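Local atomic coordinates of SH2 domain-containing protein 3C (Homo sapiens, PDB entry 3T6G), a protein that acts as a signalling adapter in integrin-mediated cell adhesion and migration, its C-terminal Cdc25-homology domain being closed, unfit for canonical nucleotide exchange and used to bind BCAR1. Residues 19-24 against 278-283; 59-64 against 142-147; 165-170 against 179-184; 209-214 against 240-245. The protein carries 2 engineered substitutions. All coordinates share one frame; numbering follows the deposited sequence.

Interaction 1. Residues 19-24 against 278-283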
# COMPACT_ATOMS: atom_id res chain seq x y z
N ALA A 19 3.31 -9.44 -20.66
CA ALA A 19 3.73 -9.89 -21.99
C ALA A 19 4.04 -11.39 -22.12
O ALA A 19 4.05 -11.91 -23.23
CB ALA A 19 4.92 -9.05 -22.46
N THR A 20 4.29 -12.08 -21.00
CA THR A 20 4.60 -13.51 -21.05
C THR A 20 3.50 -14.41 -20.48
O THR A 20 3.61 -15.65 -20.52
CB THR A 20 5.96 -13.84 -20.36
OG1 THR A 20 5.91 -13.48 -18.97
CG2 THR A 20 7.08 -13.09 -21.05
N PHE A 21 2.45 -13.79 -19.95
CA PHE A 21 1.30 -14.50 -19.41
C PHE A 21 0.58 -15.27 -20.52
O PHE A 21 0.34 -14.73 -21.61
CB PHE A 21 0.37 -13.51 -18.70
CG PHE A 21 -0.90 -14.13 -18.18
CD1 PHE A 21 -0.97 -14.63 -16.89
CD2 PHE A 21 -2.04 -14.20 -18.97
CE1 PHE A 21 -2.14 -15.20 -16.41
CE2 PHE A 21 -3.21 -14.76 -18.49
CZ PHE A 21 -3.26 -15.26 -17.20
N GLN A 22 0.26 -16.53 -20.25
CA GLN A 22 -0.42 -17.39 -21.21
C GLN A 22 -1.52 -18.11 -20.45
O GLN A 22 -1.37 -18.37 -19.26
CB GLN A 22 0.56 -18.42 -21.78
CG GLN A 22 1.76 -17.85 -22.56
CD GLN A 22 2.80 -18.93 -22.92
OE1 GLN A 22 3.50 -19.44 -22.04
NE2 GLN A 22 2.89 -19.27 -24.20
N SER A 23 -2.62 -18.43 -21.14
CA SER A 23 -3.77 -19.13 -20.55
C SER A 23 -4.80 -19.48 -21.62
O SER A 23 -4.61 -19.13 -22.78
CB SER A 23 -4.45 -18.27 -19.48
OG SER A 23 -5.62 -18.90 -18.99
N LEU A 24 -5.88 -20.15 -21.23
CA LEU A 24 -6.99 -20.45 -22.15
C LEU A 24 -7.86 -19.21 -22.36
O LEU A 24 -8.44 -19.02 -23.43
CB LEU A 24 -7.86 -21.59 -21.64
CG LEU A 24 -7.43 -23.04 -21.87
CD1 LEU A 24 -8.40 -23.95 -21.15
CD2 LEU A 24 -7.38 -23.41 -23.37
N SER A 278 -5.99 -12.05 -11.02
CA SER A 278 -4.56 -11.94 -11.17
C SER A 278 -4.24 -10.68 -11.98
O SER A 278 -4.88 -10.43 -13.03
CB SER A 278 -3.97 -13.20 -11.82
OG SER A 278 -3.48 -12.92 -13.12
N THR A 279 -3.25 -9.91 -11.50
CA THR A 279 -2.90 -8.60 -12.08
C THR A 279 -2.38 -8.70 -13.52
O THR A 279 -2.75 -7.90 -14.39
CB THR A 279 -1.84 -7.86 -11.26
OG1 THR A 279 -2.33 -7.63 -9.93
CG2 THR A 279 -1.52 -6.52 -11.91
N GLU A 280 -1.53 -9.70 -13.76
CA GLU A 280 -1.12 -10.02 -15.12
C GLU A 280 -2.31 -10.30 -16.03
O GLU A 280 -2.37 -9.80 -17.15
CB GLU A 280 -0.18 -11.24 -15.11
CG GLU A 280 0.90 -11.19 -14.04
CD GLU A 280 2.19 -11.91 -14.46
OE1 GLU A 280 2.96 -12.34 -13.58
OE2 GLU A 280 2.43 -12.04 -15.67
N PHE A 281 -3.26 -11.09 -15.55
CA PHE A 281 -4.46 -11.34 -16.34
C PHE A 281 -5.17 -10.01 -16.62
O PHE A 281 -5.56 -9.70 -17.76
CB PHE A 281 -5.41 -12.33 -15.64
CG PHE A 281 -6.81 -12.33 -16.20
CD1 PHE A 281 -7.11 -13.08 -17.34
CD2 PHE A 281 -7.82 -11.59 -15.60
CE1 PHE A 281 -8.41 -13.08 -17.87
CE2 PHE A 281 -9.12 -11.59 -16.12
CZ PHE A 281 -9.42 -12.33 -17.26
N GLN A 282 -5.31 -9.20 -15.57
CA GLN A 282 -5.97 -7.90 -15.73
C GLN A 282 -5.26 -6.97 -16.70
O GLN A 282 -5.88 -6.43 -17.61
CB GLN A 282 -6.22 -7.27 -14.37
CG GLN A 282 -7.14 -8.16 -13.55
CD GLN A 282 -7.36 -7.67 -12.15
OE1 GLN A 282 -6.79 -6.67 -11.75
NE2 GLN A 282 -8.18 -8.38 -11.39
N MET A 283 -3.96 -6.80 -16.53
CA MET A 283 -3.22 -5.93 -17.43
C MET A 283 -3.47 -6.31 -18.89
O MET A 283 -3.79 -5.47 -19.71
CB MET A 283 -1.73 -5.91 -17.08
CG MET A 283 -1.49 -5.37 -15.69
SD MET A 283 0.22 -5.53 -15.15
CE MET A 283 0.99 -4.26 -16.19
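F21 and F281 both carry CG anti to the backbone N (chi1 176° and 164°), which sends the F21 ring out of its loop and against the first turn of helix 279-287, while the F281 ring leads away from the loop. F21 therefore meets the base of F281 more than its ring: CZ lies 4.0 Å from F281 CB, and F281 CA sits over one face of the F21 ring, toward the rim. In return F21 CE2 comes up to the edge of the F281 ring. E280 CB touches F21 CD1 at 3.9 Å, and E280 OE2 reaches back to F21 CB, also at 3.9 Å, a contact with carbon and not a polar bond. S278 is the N-cap of the helix: its OG accepts from F281 N at 3.0 Å, which holds the turn that F21 covers. No hydrogen bond joins the two segments directly, so apolar contact carries the approach. Around it, I26 and E275 touch both phenylalanines, and S23 OG bonds to E275 OE2 of helix 271-276. F281 continues inward to M109 of helix 93-115, so the loop before helix 35-46 lies over helix 279-287 where it meets helices 271-276 and 93-115.

Interaction 2. Residues 59-64 against 142-147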
# COMPACT_ATOMS: atom_id res chain seq x y z
N LYS A 59 -6.67 -14.66 -1.42
CA LYS A 59 -5.63 -15.66 -1.63
C LYS A 59 -4.54 -15.07 -2.51
O LYS A 59 -3.35 -15.11 -2.19
CB LYS A 59 -6.19 -16.90 -2.30
CG LYS A 59 -5.47 -18.19 -1.94
CD LYS A 59 -4.27 -18.50 -2.82
CE LYS A 59 -4.34 -19.94 -3.41
NZ LYS A 59 -4.35 -21.05 -2.40
N VAL A 60 -4.96 -14.52 -3.64
CA VAL A 60 -4.02 -13.99 -4.60
C VAL A 60 -3.31 -12.78 -4.02
O VAL A 60 -2.12 -12.58 -4.24
CB VAL A 60 -4.78 -13.62 -5.88
CG1 VAL A 60 -3.85 -12.99 -6.87
CG2 VAL A 60 -5.42 -14.90 -6.47
N ASP A 61 -4.05 -11.97 -3.27
CA ASP A 61 -3.54 -10.74 -2.70
C ASP A 61 -2.36 -11.10 -1.81
O ASP A 61 -1.29 -10.49 -1.85
CB ASP A 61 -4.62 -10.07 -1.83
CG ASP A 61 -5.57 -9.18 -2.63
OD1 ASP A 61 -5.26 -8.88 -3.81
OD2 ASP A 61 -6.62 -8.77 -2.06
N CYS A 62 -2.61 -12.10 -0.97
CA CYS A 62 -1.64 -12.57 -0.02
C CYS A 62 -0.43 -13.26 -0.66
O CYS A 62 0.67 -13.24 -0.10
CB CYS A 62 -2.33 -13.50 0.95
SG CYS A 62 -3.39 -12.61 2.07
N LEU A 63 -0.62 -13.88 -1.81
CA LEU A 63 0.52 -14.51 -2.48
C LEU A 63 1.43 -13.41 -3.02
O LEU A 63 2.65 -13.50 -2.90
CB LEU A 63 0.06 -15.45 -3.61
CG LEU A 63 -0.37 -16.87 -3.18
CD1 LEU A 63 -1.19 -17.64 -4.25
CD2 LEU A 63 0.85 -17.72 -2.80
N VAL A 64 0.83 -12.37 -3.59
CA VAL A 64 1.56 -11.31 -4.25
C VAL A 64 2.28 -10.48 -3.21
O VAL A 64 3.40 -10.03 -3.41
CB VAL A 64 0.64 -10.38 -5.05
CG1 VAL A 64 1.37 -9.10 -5.45
CG2 VAL A 64 0.10 -11.10 -6.29
N MET A 142 -12.99 -11.67 5.54
CA MET A 142 -11.60 -11.90 5.16
C MET A 142 -10.55 -11.07 5.90
O MET A 142 -9.36 -11.39 5.85
CB MET A 142 -11.43 -11.66 3.65
CG MET A 142 -12.19 -12.63 2.78
SD MET A 142 -12.36 -14.22 3.61
CE MET A 142 -10.79 -14.93 3.18
N GLY A 143 -10.96 -9.98 6.55
CA GLY A 143 -10.01 -9.04 7.15
C GLY A 143 -8.88 -8.68 6.19
O GLY A 143 -7.71 -8.71 6.56
N ASN A 144 -9.24 -8.39 4.94
CA ASN A 144 -8.29 -8.05 3.90
C ASN A 144 -8.45 -6.57 3.53
O ASN A 144 -9.25 -6.25 2.65
CB ASN A 144 -8.50 -8.96 2.67
CG ASN A 144 -7.64 -8.55 1.50
OD1 ASN A 144 -6.79 -7.66 1.65
ND2 ASN A 144 -7.85 -9.16 0.33
N MET A 145 -7.72 -5.68 4.21
CA MET A 145 -7.85 -4.23 3.99
C MET A 145 -7.38 -3.81 2.61
O MET A 145 -7.79 -2.78 2.09
CB MET A 145 -7.05 -3.42 5.02
CG MET A 145 -7.42 -3.61 6.48
SD MET A 145 -9.19 -3.43 6.82
CE MET A 145 -9.82 -4.96 6.14
N PHE A 146 -6.50 -4.60 2.02
CA PHE A 146 -5.94 -4.23 0.72
C PHE A 146 -7.05 -4.19 -0.35
O PHE A 146 -7.37 -3.13 -0.87
CB PHE A 146 -4.80 -5.19 0.34
CG PHE A 146 -4.26 -4.99 -1.07
CD1 PHE A 146 -3.31 -4.04 -1.34
CD2 PHE A 146 -4.69 -5.77 -2.11
CE1 PHE A 146 -2.82 -3.87 -2.60
CE2 PHE A 146 -4.20 -5.60 -3.38
CZ PHE A 146 -3.27 -4.65 -3.63
N SER A 147 -7.64 -5.34 -0.66
CA SER A 147 -8.71 -5.40 -1.66
C SER A 147 -10.03 -4.74 -1.23
O SER A 147 -10.77 -4.22 -2.06
CB SER A 147 -8.93 -6.82 -2.18
OG SER A 147 -8.01 -7.07 -3.25
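D61 OD2 takes two side-chain donors from the start of helix 145-155: N144 ND2 at 2.7 Å and S147 OG at 2.5 Å, the latter so short that its exact length is doubtful. CG of D61, anti to the carbonyl carbon (chi1 -85°), turns the carboxylate to this helix start. The hydrogen bond from N144 is nearly straight (166°) and uses the anti lone pair of OD2, which lies in the amide plane of N144, although carboxylate and amide planes stand almost perpendicular (81°). N144 ND2 also donates to T58 OG1, one turn earlier on helix 50-64. The other end of the amide faces its own helix: as N-cap, N144 OD1 accepts weakly from F146 N and S147 N. D61 OD1 is satisfied by a salt bridge to R102 NE of helix 93-115, and lies 3.5 Å from F146 CE2 at the edge of that ring. F146 itself stacks on F206. Were D61 an alanine, R102 would probably lose its anionic mate and N144 and S147 the acceptor they share. A carboxylate buried inside the Ras-GEF-type helical domain and met chiefly by R102 and N144 is likely to stay ionised and to fix the helix start against helix 50-64.

Interaction 3. Residues 165-170 against 179-184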
# COMPACT_ATOMS: atom_id res chain seq x y z
N GLN A 165 -28.87 7.18 -11.90
CA GLN A 165 -29.93 6.21 -12.05
C GLN A 165 -29.60 4.96 -11.25
O GLN A 165 -30.45 4.45 -10.53
CB GLN A 165 -30.16 5.83 -13.52
CG GLN A 165 -30.86 6.90 -14.36
CD GLN A 165 -31.28 6.38 -15.73
OE1 GLN A 165 -31.95 5.35 -15.84
NE2 GLN A 165 -30.86 7.08 -16.78
N THR A 166 -28.34 4.49 -11.36
CA THR A 166 -27.91 3.28 -10.65
C THR A 166 -27.94 3.46 -9.13
O THR A 166 -28.46 2.61 -8.41
CB THR A 166 -26.49 2.84 -11.10
OG1 THR A 166 -26.41 2.81 -12.53
CG2 THR A 166 -26.17 1.45 -10.55
N TRP A 167 -27.40 4.58 -8.63
CA TRP A 167 -27.42 4.85 -7.19
C TRP A 167 -28.82 5.06 -6.59
O TRP A 167 -29.13 4.53 -5.52
CB TRP A 167 -26.50 6.02 -6.82
CG TRP A 167 -25.11 5.65 -7.03
CD1 TRP A 167 -24.37 5.86 -8.16
CD2 TRP A 167 -24.28 4.92 -6.12
NE1 TRP A 167 -23.12 5.32 -8.00
CE2 TRP A 167 -23.04 4.74 -6.75
CE3 TRP A 167 -24.47 4.41 -4.83
CZ2 TRP A 167 -21.97 4.06 -6.14
CZ3 TRP A 167 -23.42 3.75 -4.22
CH2 TRP A 167 -22.18 3.58 -4.87
N VAL A 168 -29.66 5.83 -7.28
CA VAL A 168 -31.04 6.00 -6.84
C VAL A 168 -31.72 4.64 -6.71
O VAL A 168 -32.30 4.30 -5.68
CB VAL A 168 -31.86 6.87 -7.81
CG1 VAL A 168 -33.35 6.65 -7.57
CG2 VAL A 168 -31.50 8.35 -7.67
N THR A 169 -31.61 3.83 -7.77
CA THR A 169 -32.23 2.52 -7.75
C THR A 169 -31.59 1.56 -6.74
O THR A 169 -32.28 0.66 -6.23
CB THR A 169 -32.41 1.92 -9.18
OG1 THR A 169 -32.47 0.50 -9.12
CG2 THR A 169 -31.30 2.34 -10.07
N LEU A 170 -30.31 1.77 -6.41
CA LEU A 170 -29.67 1.00 -5.32
C LEU A 170 -30.32 1.39 -4.01
O LEU A 170 -30.48 0.57 -3.10
CB LEU A 170 -28.16 1.26 -5.24
CG LEU A 170 -27.39 0.59 -4.08
CD1 LEU A 170 -27.00 -0.84 -4.44
CD2 LEU A 170 -26.12 1.36 -3.70
N ILE A 179 -27.01 1.82 2.57
CA ILE A 179 -26.73 2.36 3.90
C ILE A 179 -25.39 1.83 4.40
O ILE A 179 -24.55 2.57 4.92
CB ILE A 179 -27.82 1.99 4.93
CG1 ILE A 179 -29.20 2.45 4.46
CG2 ILE A 179 -27.54 2.64 6.29
CD1 ILE A 179 -30.28 2.18 5.49
N LEU A 180 -25.21 0.53 4.23
CA LEU A 180 -23.99 -0.12 4.66
C LEU A 180 -22.78 0.65 4.09
O LEU A 180 -21.85 1.01 4.82
CB LEU A 180 -24.00 -1.57 4.19
CG LEU A 180 -22.83 -2.40 4.70
CD1 LEU A 180 -23.05 -2.70 6.17
CD2 LEU A 180 -22.65 -3.70 3.90
N TYR A 181 -22.84 0.91 2.78
CA TYR A 181 -21.79 1.64 2.07
C TYR A 181 -21.57 3.05 2.63
O TYR A 181 -20.44 3.41 2.99
CB TYR A 181 -22.14 1.73 0.59
CG TYR A 181 -21.10 2.43 -0.24
CD1 TYR A 181 -19.87 1.86 -0.44
CD2 TYR A 181 -21.36 3.66 -0.82
CE1 TYR A 181 -18.90 2.50 -1.21
CE2 TYR A 181 -20.39 4.31 -1.59
CZ TYR A 181 -19.17 3.73 -1.78
OH TYR A 181 -18.20 4.35 -2.54
N GLU A 182 -22.65 3.84 2.71
CA GLU A 182 -22.56 5.25 3.08
C GLU A 182 -22.23 5.44 4.54
O GLU A 182 -21.52 6.39 4.91
CB GLU A 182 -23.88 5.98 2.79
CG GLU A 182 -24.07 6.33 1.34
CD GLU A 182 -22.98 7.24 0.81
OE1 GLU A 182 -22.58 8.17 1.55
OE2 GLU A 182 -22.54 7.03 -0.35
N LYS A 183 -22.77 4.55 5.36
CA LYS A 183 -22.77 4.76 6.80
C LYS A 183 -21.81 3.85 7.57
O LYS A 183 -21.54 4.09 8.74
CB LYS A 183 -24.20 4.60 7.34
CG LYS A 183 -25.15 5.75 6.95
CD LYS A 183 -24.79 7.05 7.67
CE LYS A 183 -25.78 8.16 7.36
NZ LYS A 183 -25.43 9.44 8.07
N LYS A 184 -21.29 2.82 6.92
CA LYS A 184 -20.38 1.90 7.61
C LYS A 184 -19.03 1.81 6.93
O LYS A 184 -18.01 2.12 7.53
CB LYS A 184 -21.00 0.50 7.71
CG LYS A 184 -22.31 0.46 8.50
CD LYS A 184 -22.11 0.78 9.97
CE LYS A 184 -23.44 0.91 10.69
NZ LYS A 184 -23.30 1.64 11.99
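W167 and Y181 meet through ring carbons alone, at the far end of the indole's six-membered ring. CH2 of W167 lies 3.8 Å from CE2 of Y181, and CZ3 of W167 lies 4.0 Å from CD2 of Y181, so one C-C bond of each ring faces the other. The aromatic pair is oblique, neither a stack nor edge-to-face: the planes make 35° and the centroid of the six-membered ring is 5.6 Å from that of Y181. The two side chains run at about a right angle. Y181 reaches across with CG anti to its backbone N (chi1 -178°). Both residues belong to two consecutive helices, 164-173 and 175-193, joined by a tight corner in the all-helical Cdc25-homology domain; the rings meet across the angle between them. Replacing W167 by an alanine would probably open a gap beside Y181 and leave that ring freer to turn. As for polar bonds, none crosses the contact; the indole is held by NE1, which donates to I160 O. Apolar packing also comes from other helices: L128 of helix 121-140 touches W167, while M152 and L155 of helix 145-155 touch Y181.

Interaction 4. Residues 209-214 against 240-245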
# COMPACT_ATOMS: atom_id res chain seq x y z
N VAL A 209 -2.03 -0.88 4.26
CA VAL A 209 -0.66 -0.44 3.97
C VAL A 209 -0.62 0.52 2.79
O VAL A 209 0.46 0.92 2.37
CB VAL A 209 0.31 -1.65 3.64
CG1 VAL A 209 0.29 -2.71 4.72
CG2 VAL A 209 -0.04 -2.29 2.30
N LEU A 210 -1.77 0.88 2.22
CA LEU A 210 -1.75 1.83 1.10
C LEU A 210 -1.28 3.25 1.46
O LEU A 210 -0.54 3.87 0.70
CB LEU A 210 -3.06 1.86 0.33
CG LEU A 210 -2.75 1.26 -1.03
CD1 LEU A 210 -2.97 -0.24 -0.97
CD2 LEU A 210 -3.55 1.89 -2.13
N PRO A 211 -1.71 3.79 2.60
CA PRO A 211 -1.09 5.07 2.92
C PRO A 211 0.44 4.94 2.95
O PRO A 211 1.10 5.62 2.19
CB PRO A 211 -1.65 5.39 4.30
CG PRO A 211 -3.00 4.80 4.25
CD PRO A 211 -2.86 3.50 3.48
N LEU A 212 0.97 4.06 3.80
CA LEU A 212 2.42 3.84 3.85
C LEU A 212 3.12 3.71 2.48
O LEU A 212 4.03 4.46 2.17
CB LEU A 212 2.72 2.58 4.65
CG LEU A 212 4.18 2.12 4.57
CD1 LEU A 212 5.10 3.12 5.30
CD2 LEU A 212 4.34 0.73 5.17
N ILE A 213 2.71 2.77 1.65
CA ILE A 213 3.45 2.57 0.42
C ILE A 213 3.34 3.76 -0.52
O ILE A 213 4.18 3.94 -1.41
CB ILE A 213 3.10 1.26 -0.31
CG1 ILE A 213 1.61 1.21 -0.69
CG2 ILE A 213 3.49 0.06 0.54
CD1 ILE A 213 1.26 -0.06 -1.46
N THR A 214 2.32 4.57 -0.33
CA THR A 214 2.18 5.75 -1.17
C THR A 214 3.14 6.86 -0.70
O THR A 214 3.81 7.50 -1.51
CB THR A 214 0.74 6.21 -1.19
OG1 THR A 214 -0.10 5.05 -1.35
CG2 THR A 214 0.50 7.15 -2.36
N LEU A 240 3.21 10.79 10.52
CA LEU A 240 3.95 10.03 11.53
C LEU A 240 3.10 8.89 12.09
O LEU A 240 3.60 7.93 12.67
CB LEU A 240 4.46 10.95 12.66
CG LEU A 240 5.34 10.30 13.75
CD1 LEU A 240 6.68 9.81 13.21
CD2 LEU A 240 5.56 11.26 14.90
N ALA A 241 1.80 8.98 11.92
CA ALA A 241 0.90 7.98 12.45
C ALA A 241 0.94 6.74 11.56
O ALA A 241 1.01 5.61 12.05
CB ALA A 241 -0.51 8.54 12.53
N HIS A 242 0.95 6.94 10.26
CA HIS A 242 1.11 5.81 9.36
C HIS A 242 2.45 5.15 9.53
O HIS A 242 2.53 3.92 9.50
CB HIS A 242 0.84 6.22 7.92
CG HIS A 242 -0.60 6.53 7.66
ND1 HIS A 242 -1.02 7.47 6.73
CD2 HIS A 242 -1.73 6.03 8.22
CE1 HIS A 242 -2.34 7.53 6.73
NE2 HIS A 242 -2.79 6.68 7.63
N LEU A 243 3.51 5.94 9.75
CA LEU A 243 4.85 5.38 9.87
C LEU A 243 5.03 4.59 11.15
O LEU A 243 5.59 3.50 11.15
CB LEU A 243 5.92 6.47 9.78
CG LEU A 243 6.09 7.15 8.43
CD1 LEU A 243 6.97 8.41 8.61
CD2 LEU A 243 6.69 6.20 7.41
N GLU A 244 4.54 5.11 12.26
CA GLU A 244 4.68 4.36 13.51
C GLU A 244 3.88 3.07 13.42
O GLU A 244 4.33 2.03 13.87
CB GLU A 244 4.25 5.19 14.71
CG GLU A 244 5.30 6.20 15.18
CD GLU A 244 4.84 6.99 16.39
OE1 GLU A 244 3.80 7.66 16.32
OE2 GLU A 244 5.51 6.92 17.43
N ALA A 245 2.69 3.17 12.84
CA ALA A 245 1.80 2.02 12.73
C ALA A 245 2.46 0.96 11.87
O ALA A 245 2.27 -0.25 12.09
CB ALA A 245 0.43 2.45 12.12
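A short helix packed on a longer one, 210-215 on 236-250, makes this contact within the Ras-GEF-type domain, and its core is a CH-pi interaction between P211 and H242. P211 CB stands over one face of the imidazole, 3.4 Å from the ring centroid and 20° off the normal. CB sits nearest the ND1-CE1 bond, 3.3 Å from H242 ND1 and as far from H242 CE1. P211 CG follows toward the outer end of the same ring, at 3.7 Å from H242 CE1, so CB and CG lie over the ND1-CE1 part of that face. H242 has CG beside the backbone N and anti to the carbonyl carbon (chi1 -70°), which sends the imidazole across to the proline. The backbones come nearest one residue further on, where L212 CA and H242 CA are 6.0 Å apart. Beside the proline, the second contact is apolar: L212 CD1 meets L243 CD2 at 4.1 Å, one methyl group against another, with the two side chains crossing at about a right angle. No hydrogen bond links the segments, and the fit rests on shape and on the C-H groups of P211 CB set over the imidazole face.

H234 meets the H242 ring edge-to-face, while L87 touches L212 and L216 touches L243. On the other flank of helix 210-215, I213 packs on R96, L99 and L100 of helix 93-115, and L210 on F103. Helix 236-250 also faces another protein chain of the assembly, where a basic side chain of that chain pairs with E244, so the short helix lies between helix 93-115 and this partner-bound helix.

Overall arrangement
Interactions 2, 3 and 4 and residues 278-283 belong to the all-helical Ras-GEF-type domain, against which loop 19-24 packs. Interaction 1 joins the loop before helix 35-46 to residues 278-283, so the other three fall between its segments in the sequence; along the chain 2 comes first, then 3, then 4. Interactions 2 and 4 touch, F146 CD1 lying 3.8 Å from L210 CD1, with centres about 18 Å apart. Helix 93-115 runs by interactions 1, 2 and 4, and its R102 bonds to both T279 and D61. Interaction 3 is peripheral, its centre about 33 Å from that of interaction 1, across the chain's centre. The contacts thus join loop, central helices and periphery within the domain whose closed form is required for BCAR1 binding.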